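Local coordinates for protein alpha-1,2-mannosidase (Bacteroides thetaiotaomicron, PDB 2WW2) that hydrolyses alpha-mannosides, probably alpha-1,2-linked ones, as a calcium-dependent inverting glycoside hydrolase of family 92, at residues P650-I654 against R698-H703; K670-A676 against Q708-L714; Y435-E440 against T494-K498; H489-W493 against F505-E509. All coordinates share one frame. Residues are numbered along the deposited sequence.

Contact 1. Residues P650-I654 against R698-H703; sequences PEYAI and RNYLTH
Ile654 (chi1 m, chi2 t) lays its CD1 against Leu701 CG at 3.9 Å, a branched aliphatic contact that suits the buried side of two extended segments. Strands 651-654 and 700-702 run antiparallel, their axes 4.5 Å apart at 157°. Tyr652 and Leu701 form the hydrogen-bonded pair, Tyr652 N to Leu701 O at 2.8 Å and Leu701 N to Tyr652 O at 2.9 Å; Glu651-Thr702 and Ala653-Tyr700 flank it as non-hydrogen-bonded pairs. Ile654 N donates to Asn699 O at 2.8 Å, and His703 N to Pro650 O at 3.0 Å. The two strands belong to a three-stranded antiparallel sheet of the catalytic domain, in which 651-654 is central and 642-643 and 700-702 are the outer strands. On the Ala653 face small Ala653 brings its CA within 4.0 Å of Tyr700 CB (chi1 p). Tyr652 (chi1 m) points to the Leu701 face and packs on helix 338-345; its OH is hydrogen-bonded to Lys394 NZ. Thr702 is the N-cap of helix 703-707, its OG1 accepting from Glu705 N.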
loop_
_atom_site.group_PDB
_atom_site.type_symbol
_atom_site.label_atom_id
_atom_site.label_comp_id
_atom_site.label_asym_id
_atom_site.label_seq_id
_atom_site.Cartn_x
_atom_site.Cartn_y
_atom_site.Cartn_z
ATOM N N PRO A 650 27.898 4.197 28.661
ATOM C CA PRO A 650 27.088 3.823 29.827
ATOM C C PRO A 650 26.020 4.880 30.172
ATOM O O PRO A 650 26.093 5.534 31.223
ATOM C CB PRO A 650 28.135 3.642 30.944
ATOM C CG PRO A 650 29.299 4.536 30.533
ATOM C CD PRO A 650 29.312 4.455 29.005
ATOM N N GLU A 651 25.037 5.026 29.279
ATOM C CA GLU A 651 23.979 6.051 29.366
ATOM C C GLU A 651 22.696 5.386 28.933
ATOM O O GLU A 651 22.718 4.558 28.018
ATOM C CB GLU A 651 24.186 7.152 28.303
ATOM C CG GLU A 651 24.997 8.312 28.712
ATOM C CD GLU A 651 25.230 9.282 27.584
ATOM O OE1 GLU A 651 24.672 9.148 26.454
ATOM O OE2 GLU A 651 26.014 10.195 27.832
ATOM N N TYR A 652 21.573 5.814 29.505
ATOM C CA TYR A 652 20.271 5.351 29.043
ATOM C C TYR A 652 19.399 6.565 28.744
ATOM O O TYR A 652 19.184 7.402 29.633
ATOM C CB TYR A 652 19.604 4.486 30.137
ATOM C CG TYR A 652 20.452 3.329 30.624
ATOM C CD1 TYR A 652 20.272 2.047 30.111
ATOM C CD2 TYR A 652 21.442 3.523 31.590
ATOM C CE1 TYR A 652 21.030 0.989 30.553
ATOM C CE2 TYR A 652 22.212 2.473 32.029
ATOM C CZ TYR A 652 21.996 1.204 31.509
ATOM O OH TYR A 652 22.768 0.161 31.943
ATOM N N ALA A 653 18.914 6.679 27.502
ATOM C CA ALA A 653 18.050 7.788 27.128
ATOM C C ALA A 653 16.688 7.624 27.796
ATOM O O ALA A 653 16.139 6.524 27.857
ATOM C CB ALA A 653 17.902 7.891 25.598
ATOM N N ILE A 654 16.157 8.729 28.303
ATOM C CA ILE A 654 14.879 8.722 29.008
ATOM C C ILE A 654 13.687 8.759 28.028
ATOM O O ILE A 654 13.664 9.541 27.064
ATOM C CB ILE A 654 14.836 9.838 30.078
ATOM C CG1 ILE A 654 15.819 9.462 31.193
ATOM C CG2 ILE A 654 13.400 9.989 30.676
ATOM C CD1 ILE A 654 16.152 10.582 32.158
ATOM N N ARG A 698 18.121 16.642 32.184
ATOM C CA ARG A 698 18.827 15.833 31.181
ATOM C C ARG A 698 17.904 14.768 30.596
ATOM O O ARG A 698 17.026 14.266 31.294
ATOM C CB ARG A 698 20.070 15.168 31.777
ATOM C CG ARG A 698 21.134 16.176 32.164
ATOM C CD ARG A 698 22.414 15.487 32.652
ATOM N NE ARG A 698 22.245 14.703 33.875
ATOM C CZ ARG A 698 22.371 15.182 35.115
ATOM N NH1 ARG A 698 22.636 16.476 35.326
ATOM N NH2 ARG A 698 22.223 14.366 36.156
ATOM N N ASN A 699 18.106 14.429 29.324
ATOM C CA ASN A 699 17.269 13.417 28.661
ATOM C C ASN A 699 17.873 12.022 28.745
ATOM O O ASN A 699 17.533 11.145 27.947
ATOM C CB ASN A 699 17.023 13.775 27.192
ATOM C CG ASN A 699 16.228 15.065 27.031
ATOM O OD1 ASN A 699 15.331 15.355 27.820
ATOM N ND2 ASN A 699 16.551 15.836 25.997
ATOM N N TYR A 700 18.751 11.817 29.723
ATOM C CA TYR A 700 19.389 10.519 29.933
ATOM C C TYR A 700 19.860 10.365 31.378
ATOM O O TYR A 700 20.077 11.362 32.086
ATOM C CB TYR A 700 20.583 10.345 28.984
ATOM C CG TYR A 700 21.710 11.314 29.247
ATOM C CD1 TYR A 700 22.847 10.917 29.946
ATOM C CD2 TYR A 700 21.639 12.637 28.800
ATOM C CE1 TYR A 700 23.890 11.817 30.198
ATOM C CE2 TYR A 700 22.667 13.534 29.051
ATOM C CZ TYR A 700 23.791 13.113 29.744
ATOM O OH TYR A 700 24.810 13.994 29.985
ATOM N N LEU A 701 20.001 9.113 31.802
ATOM C CA LEU A 701 20.587 8.748 33.088
ATOM C C LEU A 701 21.887 8.003 32.814
ATOM O O LEU A 701 21.963 7.240 31.851
ATOM C CB LEU A 701 19.649 7.796 33.834
ATOM C CG LEU A 701 18.373 8.348 34.466
ATOM C CD1 LEU A 701 17.490 7.199 34.958
ATOM C CD2 LEU A 701 18.705 9.289 35.612
ATOM N N THR A 702 22.903 8.201 33.649
ATOM C CA THR A 702 24.126 7.392 33.494
ATOM C C THR A 702 23.923 6.058 34.192
ATOM O O THR A 702 23.083 5.950 35.085
ATOM C CB THR A 702 25.374 8.071 34.102
ATOM O OG1 THR A 702 25.249 8.130 35.526
ATOM C CG2 THR A 702 25.545 9.489 33.541
ATOM N N HIS A 703 24.691 5.047 33.792
ATOM C CA HIS A 703 24.697 3.772 34.517
ATOM C C HIS A 703 25.047 3.986 35.991
ATOM O O HIS A 703 24.422 3.399 36.872
ATOM C CB HIS A 703 25.679 2.800 33.879
ATOM C CG HIS A 703 25.505 1.383 34.338
ATOM N ND1 HIS A 703 26.340 0.783 35.264
ATOM C CD2 HIS A 703 24.585 0.451 34.003
ATOM C CE1 HIS A 703 25.951 -0.465 35.462
ATOM N NE2 HIS A 703 24.885 -0.689 34.713
#

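Contact 2. Residues K670-A676 against Q708-L714; sequences KNFVVSA and QGGELNL
Strands 671-675 and 710-714 run parallel, at 8° with axes 4.6 Å apart, and pair Phe672 with Gly710, Val673 with Glu711, Val674 with Leu712 and Ser675 with Asn713. Amides and carbonyls alternate in the parallel manner: Gly710 N to Asn671 O 2.9 Å, Val673 N to Gly710 O 2.9 Å, Leu712 N to Val673 O 2.8 Å, Ser675 N to Leu712 O 2.9 Å and Leu714 N to Ser675 O 2.8 Å. Gly709, just past a helix, has positive phi (80°), and a CB there would clash with Asn671 O; at Gly710 (phi 145°, psi -148°) a CB would instead press on the carbonyl O of Gly709. Gly710 C and Glu711 N lie over one face of the Phe672 ring (chi1 t), and Phe672 CE2 meets Leu712 CB at 3.9 Å. Further along this apolar face Val674 CG1 touches Leu714 CD1 at 4.0 Å. On the other, partly exposed face polar groups fit: Ser675 (chi1 p) donates from OG to Glu711 OE2 at 2.9 Å, beside Val673. The two strands occupy the middle of a mixed six-stranded sheet in the catalytic domain, flanked by strands 661-665 and 685-691, and are its one parallel neighbouring pair.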
loop_
_atom_site.group_PDB
_atom_site.type_symbol
_atom_site.label_atom_id
_atom_site.label_comp_id
_atom_site.label_asym_id
_atom_site.label_seq_id
_atom_site.Cartn_x
_atom_site.Cartn_y
_atom_site.Cartn_z
ATOM N N LYS A 670 21.518 -1.645 46.704
ATOM C CA LYS A 670 21.091 -0.350 46.172
ATOM C C LYS A 670 19.792 -0.502 45.404
ATOM O O LYS A 670 19.629 -1.454 44.645
ATOM C CB LYS A 670 22.150 0.260 45.249
ATOM C CG LYS A 670 23.541 0.329 45.841
ATOM C CD LYS A 670 23.600 1.223 47.077
ATOM C CE LYS A 670 25.049 1.317 47.583
ATOM N NZ LYS A 670 25.127 1.927 48.938
ATOM N N ASN A 671 18.874 0.432 45.606
ATOM C CA ASN A 671 17.599 0.429 44.889
ATOM C C ASN A 671 17.413 1.739 44.145
ATOM O O ASN A 671 17.670 2.818 44.694
ATOM C CB ASN A 671 16.451 0.245 45.876
ATOM C CG ASN A 671 16.603 -1.021 46.696
ATOM O OD1 ASN A 671 16.740 -2.106 46.147
ATOM N ND2 ASN A 671 16.610 -0.883 48.016
ATOM N N PHE A 672 16.992 1.658 42.891
ATOM C CA PHE A 672 16.682 2.870 42.150
ATOM C C PHE A 672 15.212 2.868 41.804
ATOM O O PHE A 672 14.711 1.912 41.194
ATOM C CB PHE A 672 17.527 2.998 40.879
ATOM C CG PHE A 672 17.442 4.375 40.259
ATOM C CD1 PHE A 672 18.357 5.347 40.589
ATOM C CD2 PHE A 672 16.401 4.702 39.395
ATOM C CE1 PHE A 672 18.275 6.623 40.052
ATOM C CE2 PHE A 672 16.309 5.974 38.851
ATOM C CZ PHE A 672 17.254 6.941 39.189
ATOM N N VAL A 673 14.518 3.933 42.183
ATOM C CA VAL A 673 13.082 4.046 41.913
ATOM C C VAL A 673 12.778 5.055 40.810
ATOM O O VAL A 673 13.270 6.186 40.848
ATOM C CB VAL A 673 12.335 4.476 43.178
ATOM C CG1 VAL A 673 10.857 4.861 42.861
ATOM C CG2 VAL A 673 12.422 3.374 44.240
ATOM N N VAL A 674 11.974 4.660 39.825
ATOM C CA VAL A 674 11.401 5.638 38.908
ATOM C C VAL A 674 9.957 5.807 39.353
ATOM O O VAL A 674 9.138 4.897 39.184
ATOM C CB VAL A 674 11.437 5.205 37.421
ATOM C CG1 VAL A 674 10.753 6.263 36.535
ATOM C CG2 VAL A 674 12.865 4.953 36.948
ATOM N N SER A 675 9.636 6.936 39.975
ATOM C CA SER A 675 8.236 7.145 40.368
ATOM C C SER A 675 7.513 8.147 39.463
ATOM O O SER A 675 8.077 9.161 39.040
ATOM C CB SER A 675 8.113 7.510 41.852
ATOM O OG SER A 675 8.607 8.804 42.077
ATOM N N ALA A 676 6.258 7.844 39.158
ATOM C CA ALA A 676 5.448 8.660 38.276
ATOM C C ALA A 676 4.035 8.594 38.844
ATOM O O ALA A 676 3.136 7.968 38.270
ATOM C CB ALA A 676 5.506 8.100 36.834
ATOM N N GLN A 708 24.086 3.512 41.839
ATOM C CA GLN A 708 24.292 4.016 43.200
ATOM C C GLN A 708 22.983 4.067 43.983
ATOM O O GLN A 708 22.981 4.304 45.198
ATOM C CB GLN A 708 24.958 5.391 43.182
ATOM C CG GLN A 708 24.080 6.490 42.639
ATOM C CD GLN A 708 24.830 7.802 42.568
ATOM O OE1 GLN A 708 26.057 7.817 42.661
ATOM N NE2 GLN A 708 24.102 8.913 42.405
ATOM N N GLY A 709 21.878 3.835 43.279
ATOM C CA GLY A 709 20.564 3.858 43.887
ATOM C C GLY A 709 20.062 5.279 44.054
ATOM O O GLY A 709 20.831 6.242 43.972
ATOM N N GLY A 710 18.761 5.420 44.267
ATOM C CA GLY A 710 18.175 6.744 44.429
ATOM C C GLY A 710 16.788 6.767 43.823
ATOM O O GLY A 710 16.092 5.748 43.813
ATOM N N GLU A 711 16.391 7.924 43.301
ATOM C CA GLU A 711 15.031 8.077 42.791
ATOM C C GLU A 711 14.926 9.136 41.713
ATOM O O GLU A 711 15.416 10.262 41.878
ATOM C CB GLU A 711 14.050 8.409 43.926
ATOM C CG GLU A 711 12.607 8.580 43.437
ATOM C CD GLU A 711 11.584 8.586 44.571
ATOM O OE1 GLU A 711 11.939 8.188 45.700
ATOM O OE2 GLU A 711 10.423 8.989 44.337
ATOM N N LEU A 712 14.288 8.759 40.606
ATOM C CA LEU A 712 13.857 9.710 39.598
ATOM C C LEU A 712 12.358 9.917 39.777
ATOM O O LEU A 712 11.565 8.997 39.534
ATOM C CB LEU A 712 14.143 9.157 38.204
ATOM C CG LEU A 712 13.807 10.087 37.044
ATOM C CD1 LEU A 712 14.621 11.414 37.110
ATOM C CD2 LEU A 712 13.994 9.348 35.697
ATOM N N ASN A 713 11.976 11.114 40.215
ATOM C CA ASN A 713 10.582 11.452 40.537
ATOM C C ASN A 713 9.978 12.294 39.420
ATOM O O ASN A 713 10.326 13.470 39.271
ATOM C CB ASN A 713 10.532 12.205 41.877
ATOM C CG ASN A 713 9.124 12.664 42.274
ATOM O OD1 ASN A 713 8.153 12.477 41.557
ATOM N ND2 ASN A 713 9.026 13.274 43.443
ATOM N N LEU A 714 9.071 11.698 38.641
ATOM C CA LEU A 714 8.512 12.376 37.485
ATOM C C LEU A 714 7.100 12.902 37.757
ATOM O O LEU A 714 6.281 12.200 38.354
ATOM C CB LEU A 714 8.474 11.426 36.288
ATOM C CG LEU A 714 9.779 10.728 35.930
ATOM C CD1 LEU A 714 9.547 9.709 34.804
ATOM C CD2 LEU A 714 10.804 11.765 35.512
HETATM O O HOH W 1 25.266 4.528 46.813
#

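Contact 3. Residues Y435-E440 against T494-K498; sequences YVPYPE and TKDAK
A cis peptide joins Tyr438 to Pro439, an aromatic-proline step of the kind that tolerates the cis form, and it turns the loop 435-440 sharply beside 494-498. This is a loop-to-loop junction of the catalytic domain, in which the second loop makes an Asx turn: Asp496 (chi1 p) accepts Lys498 N at its OD1, 2.8 Å away, and also accepts the backbone N of Asn500. Neither segment is a regular strand, although Tyr438 N donates to Lys495 O at 3.0 Å, and the CA atoms of Pro437 and Asp496 lie 4.7 Å apart. Tyr435 (chi1 p) is long enough to span the gap, its OH donating to Asp496 O at 2.9 Å. Glu440 (chi1 m, chi2 p) supplies a carboxylate for a loop amide, with Ala497 N to Glu440 OE2 at 2.9 Å. Between these bonds apolar surface closes up, Pro437 CG lying 4.1 Å from Ala497 CB; both residues also rest on Tyr429 of helix 427-433. Lys495 directs its ammonium to Asn483 O and makes a cation-pi contact with Trp501. Next to Thr494, whose OG1 is 3.1 Å from Tyr438 CB, a water lies 2.7 Å from Thr494 OG1 and donates to Val436 O, also at 2.7 Å.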
loop_
_atom_site.group_PDB
_atom_site.type_symbol
_atom_site.label_atom_id
_atom_site.label_comp_id
_atom_site.label_asym_id
_atom_site.label_seq_id
_atom_site.Cartn_x
_atom_site.Cartn_y
_atom_site.Cartn_z
ATOM N N TYR A 435 34.295 1.673 3.348
ATOM C CA TYR A 435 32.957 1.055 3.327
ATOM C C TYR A 435 33.092 -0.303 2.667
ATOM O O TYR A 435 34.090 -0.566 1.979
ATOM C CB TYR A 435 31.937 1.918 2.554
ATOM C CG TYR A 435 32.292 2.076 1.087
ATOM C CD1 TYR A 435 31.860 1.151 0.138
ATOM C CD2 TYR A 435 33.090 3.135 0.658
ATOM C CE1 TYR A 435 32.208 1.284 -1.195
ATOM C CE2 TYR A 435 33.434 3.276 -0.673
ATOM C CZ TYR A 435 32.996 2.351 -1.594
ATOM O OH TYR A 435 33.347 2.493 -2.930
ATOM N N VAL A 436 32.094 -1.162 2.866
ATOM C CA VAL A 436 32.036 -2.439 2.175
ATOM C C VAL A 436 31.218 -2.264 0.890
ATOM O O VAL A 436 30.100 -1.718 0.942
ATOM C CB VAL A 436 31.374 -3.538 3.041
ATOM C CG1 VAL A 436 31.443 -4.887 2.335
ATOM C CG2 VAL A 436 32.032 -3.603 4.428
ATOM N N PRO A 437 31.774 -2.709 -0.264
ATOM C CA PRO A 437 31.096 -2.453 -1.537
ATOM C C PRO A 437 30.120 -3.558 -1.933
ATOM O O PRO A 437 30.325 -4.731 -1.602
ATOM C CB PRO A 437 32.256 -2.389 -2.535
ATOM C CG PRO A 437 33.238 -3.412 -1.989
ATOM C CD PRO A 437 33.161 -3.188 -0.467
ATOM N N TYR A 438 29.053 -3.156 -2.625
ATOM C CA TYR A 438 28.050 -4.066 -3.196
ATOM C C TYR A 438 28.076 -3.809 -4.708
ATOM O O TYR A 438 28.210 -2.679 -5.121
ATOM C CB TYR A 438 26.660 -3.750 -2.615
ATOM C CG TYR A 438 25.566 -4.660 -3.140
ATOM C CD1 TYR A 438 25.300 -5.883 -2.526
ATOM C CD2 TYR A 438 24.828 -4.315 -4.261
ATOM C CE1 TYR A 438 24.320 -6.730 -3.012
ATOM C CE2 TYR A 438 23.838 -5.171 -4.772
ATOM C CZ TYR A 438 23.596 -6.363 -4.139
ATOM O OH TYR A 438 22.629 -7.203 -4.622
ATOM N N PRO A 439 27.911 -4.854 -5.545
ATOM C CA PRO A 439 27.507 -6.224 -5.254
ATOM C C PRO A 439 28.665 -7.149 -4.875
ATOM O O PRO A 439 28.456 -8.351 -4.739
ATOM C CB PRO A 439 26.876 -6.678 -6.578
ATOM C CG PRO A 439 27.704 -5.932 -7.638
ATOM C CD PRO A 439 28.171 -4.642 -6.983
ATOM N N GLU A 440 29.867 -6.605 -4.703
ATOM C CA GLU A 440 31.021 -7.414 -4.303
ATOM C C GLU A 440 30.784 -8.219 -3.026
ATOM O O GLU A 440 31.253 -9.345 -2.902
ATOM C CB GLU A 440 32.249 -6.534 -4.113
ATOM C CG GLU A 440 32.811 -5.961 -5.419
ATOM C CD GLU A 440 32.145 -4.660 -5.837
ATOM O OE1 GLU A 440 31.129 -4.277 -5.219
ATOM O OE2 GLU A 440 32.644 -4.020 -6.792
ATOM N N THR A 494 24.480 2.463 -1.535
ATOM C CA THR A 494 25.601 1.547 -1.685
ATOM C C THR A 494 26.460 1.956 -2.878
ATOM O O THR A 494 25.961 2.587 -3.819
ATOM C CB THR A 494 25.128 0.096 -1.873
ATOM O OG1 THR A 494 26.263 -0.773 -1.941
ATOM C CG2 THR A 494 24.310 -0.047 -3.173
ATOM N N LYS A 495 27.744 1.599 -2.832
ATOM C CA LYS A 495 28.666 1.825 -3.950
ATOM C C LYS A 495 29.391 0.525 -4.269
ATOM O O LYS A 495 29.566 -0.311 -3.386
ATOM C CB LYS A 495 29.743 2.857 -3.577
ATOM C CG LYS A 495 29.271 4.273 -3.313
ATOM C CD LYS A 495 30.407 5.058 -2.649
ATOM C CE LYS A 495 30.070 6.522 -2.491
ATOM N NZ LYS A 495 30.979 7.180 -1.479
ATOM N N ASP A 496 29.828 0.354 -5.514
ATOM C CA ASP A 496 30.692 -0.777 -5.861
ATOM C C ASP A 496 32.140 -0.488 -5.447
ATOM O O ASP A 496 32.414 0.545 -4.846
ATOM C CB ASP A 496 30.573 -1.131 -7.354
ATOM C CG ASP A 496 31.106 -0.040 -8.264
ATOM O OD1 ASP A 496 31.830 0.859 -7.778
ATOM O OD2 ASP A 496 30.804 -0.094 -9.483
ATOM N N ALA A 497 33.066 -1.394 -5.744
ATOM C CA ALA A 497 34.453 -1.219 -5.305
ATOM C C ALA A 497 35.150 -0.051 -6.012
ATOM O O ALA A 497 36.207 0.409 -5.575
ATOM C CB ALA A 497 35.252 -2.524 -5.492
ATOM N N LYS A 498 34.551 0.440 -7.094
ATOM C CA LYS A 498 35.119 1.581 -7.811
ATOM C C LYS A 498 34.491 2.909 -7.395
ATOM O O LYS A 498 34.835 3.954 -7.930
ATOM C CB LYS A 498 34.989 1.384 -9.316
ATOM C CG LYS A 498 35.881 0.278 -9.850
ATOM C CD LYS A 498 36.351 0.582 -11.271
ATOM C CE LYS A 498 35.292 0.250 -12.330
ATOM N NZ LYS A 498 35.140 -1.222 -12.558
HETATM O O HOH W 2 27.868 -0.425 0.147
#

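Contact 4. Residues H489-W493 against F505-E509; sequences HGFMW and FDATE
Phe505 (chi1 t) buries the most surface here, its ring meeting three aromatic residues of 489-493. With His489 (chi1 m) it forms an offset stack, centroids 4.5 Å apart and planes at 13°, so that each residue's CB also sits over the other's ring. Its edge points at the face of the six-membered ring of Trp493 (chi1 t), centroids 4.8 Å apart and planes at 64°, bringing Phe505 CD1 to 3.5 Å from Trp493 CD2. Flat rings suit such a site because they can offer face or edge to several neighbours at once. The resulting aromatic cluster joins the short, weakly bonded hairpin strand 491-492 to the loop that follows; the two backbones stay apart, with the CA atoms of Phe491 and Ala507 7.0 Å from each other. Phe491 (chi1 m) sets CB 3.4 Å from Phe505 CZ and takes Ala507 CB over its face, 3.8 Å from the ring centroid, a spot fitting a lone methyl. Ala507 lies in a type I turn from Asp506 to Glu509, reinforced as an Asx turn by Thr508 N to Asp506 OD1 at 2.9 Å. Trp493 NE1 bonds Arg502 O, and Arg504 of the second subunit packs on Trp493 and forms a salt bridge with Glu509.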
loop_
_atom_site.group_PDB
_atom_site.type_symbol
_atom_site.label_atom_id
_atom_site.label_comp_id
_atom_site.label_asym_id
_atom_site.label_seq_id
_atom_site.Cartn_x
_atom_site.Cartn_y
_atom_site.Cartn_z
ATOM N N HIS A 489 20.088 12.144 -2.413
ATOM C CA HIS A 489 18.850 11.464 -2.061
ATOM C C HIS A 489 18.497 11.522 -0.572
ATOM O O HIS A 489 17.333 11.349 -0.210
ATOM C CB HIS A 489 18.879 10.024 -2.570
ATOM C CG HIS A 489 18.918 9.927 -4.060
ATOM N ND1 HIS A 489 17.823 10.205 -4.849
ATOM C CD2 HIS A 489 19.928 9.625 -4.911
ATOM C CE1 HIS A 489 18.151 10.065 -6.121
ATOM N NE2 HIS A 489 19.425 9.717 -6.186
ATOM N N GLY A 490 19.493 11.765 0.281
ATOM C CA GLY A 490 19.243 11.937 1.712
ATOM C C GLY A 490 19.022 10.634 2.469
ATOM O O GLY A 490 18.357 10.609 3.518
ATOM N N PHE A 491 19.588 9.551 1.941
ATOM C CA PHE A 491 19.486 8.231 2.561
ATOM C C PHE A 491 20.791 7.452 2.407
ATOM O O PHE A 491 21.598 7.750 1.525
ATOM C CB PHE A 491 18.410 7.418 1.854
ATOM C CG PHE A 491 17.009 7.772 2.250
ATOM C CD1 PHE A 491 16.423 7.185 3.362
ATOM C CD2 PHE A 491 16.252 8.644 1.480
ATOM C CE1 PHE A 491 15.118 7.483 3.715
ATOM C CE2 PHE A 491 14.940 8.939 1.824
ATOM C CZ PHE A 491 14.371 8.360 2.945
ATOM N N MET A 492 20.975 6.418 3.226
ATOM C CA MET A 492 22.093 5.503 3.027
ATOM C C MET A 492 21.840 4.708 1.745
ATOM O O MET A 492 20.693 4.353 1.440
ATOM C CB MET A 492 22.225 4.552 4.229
ATOM C CG MET A 492 22.664 5.261 5.520
ATOM S SD MET A 492 24.328 5.962 5.382
ATOM C CE MET A 492 24.429 6.811 6.972
ATOM N N TRP A 493 22.901 4.444 0.986
ATOM C CA TRP A 493 22.773 3.645 -0.242
ATOM C C TRP A 493 24.022 2.774 -0.324
ATOM O O TRP A 493 24.568 2.394 0.715
ATOM C CB TRP A 493 22.614 4.570 -1.458
ATOM C CG TRP A 493 22.129 3.953 -2.733
ATOM C CD1 TRP A 493 22.673 4.132 -3.971
ATOM C CD2 TRP A 493 20.978 3.109 -2.918
ATOM N NE1 TRP A 493 21.947 3.444 -4.913
ATOM C CE2 TRP A 493 20.906 2.801 -4.293
ATOM C CE3 TRP A 493 20.014 2.563 -2.050
ATOM C CZ2 TRP A 493 19.905 1.982 -4.831
ATOM C CZ3 TRP A 493 19.014 1.747 -2.593
ATOM C CH2 TRP A 493 18.972 1.467 -3.967
ATOM N N PHE A 505 18.223 4.771 -7.327
ATOM C CA PHE A 505 18.009 4.858 -5.901
ATOM C C PHE A 505 16.555 4.581 -5.546
ATOM O O PHE A 505 15.654 5.079 -6.193
ATOM C CB PHE A 505 18.403 6.229 -5.338
ATOM C CG PHE A 505 18.021 6.372 -3.892
ATOM C CD1 PHE A 505 18.835 5.843 -2.900
ATOM C CD2 PHE A 505 16.808 6.937 -3.533
ATOM C CE1 PHE A 505 18.462 5.919 -1.560
ATOM C CE2 PHE A 505 16.429 7.013 -2.197
ATOM C CZ PHE A 505 17.255 6.506 -1.213
ATOM N N ASP A 506 16.332 3.790 -4.504
ATOM C CA ASP A 506 14.976 3.503 -4.049
ATOM C C ASP A 506 15.026 3.263 -2.536
ATOM O O ASP A 506 15.534 2.241 -2.067
ATOM C CB ASP A 506 14.420 2.279 -4.788
ATOM C CG ASP A 506 13.021 1.889 -4.328
ATOM O OD1 ASP A 506 12.475 2.524 -3.408
ATOM O OD2 ASP A 506 12.466 0.922 -4.890
ATOM N N ALA A 507 14.512 4.218 -1.773
ATOM C CA ALA A 507 14.599 4.153 -0.323
ATOM C C ALA A 507 13.841 2.967 0.274
ATOM O O ALA A 507 14.099 2.572 1.420
ATOM C CB ALA A 507 14.113 5.471 0.281
ATOM N N THR A 508 12.921 2.387 -0.498
ATOM C CA THR A 508 12.021 1.365 0.037
ATOM C C THR A 508 12.431 -0.040 -0.383
ATOM O O THR A 508 11.804 -1.016 0.007
ATOM C CB THR A 508 10.542 1.606 -0.400
ATOM O OG1 THR A 508 10.420 1.455 -1.823
ATOM C CG2 THR A 508 10.094 2.991 -0.030
ATOM N N GLU A 509 13.501 -0.144 -1.161
ATOM C CA GLU A 509 13.894 -1.437 -1.724
ATOM C C GLU A 509 14.679 -2.323 -0.741
ATOM O O GLU A 509 15.753 -1.958 -0.271
ATOM C CB GLU A 509 14.675 -1.221 -3.028
ATOM C CG GLU A 509 15.139 -2.499 -3.708
ATOM C CD GLU A 509 15.905 -2.198 -4.986
ATOM O OE1 GLU A 509 16.173 -3.132 -5.770
ATOM O OE2 GLU A 509 16.229 -1.016 -5.211
#

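Coming from the N terminus, the chain first opens contact 3 at 435-440, passes helices 444-465 and 468-475, and opens contact 4 at 489-493 immediately before 494-498 closes contact 3. Contact 4 closes at 505-509, so the two cross: contact 3 fastens the loop after the hairpin to the loop between helices 427-433 and 444-465, and contact 4 folds that same post-hairpin loop back onto strand 491-492. Far later, 650-654 and 670-676 open contacts 1 and 2, which close in the same order at 698-703 and 708-714, again crossing. They tie a three-stranded sheet to a six-stranded one: Leu701 CD1 lies 4.2 Å from both Leu712 CD2 and Phe672 CZ.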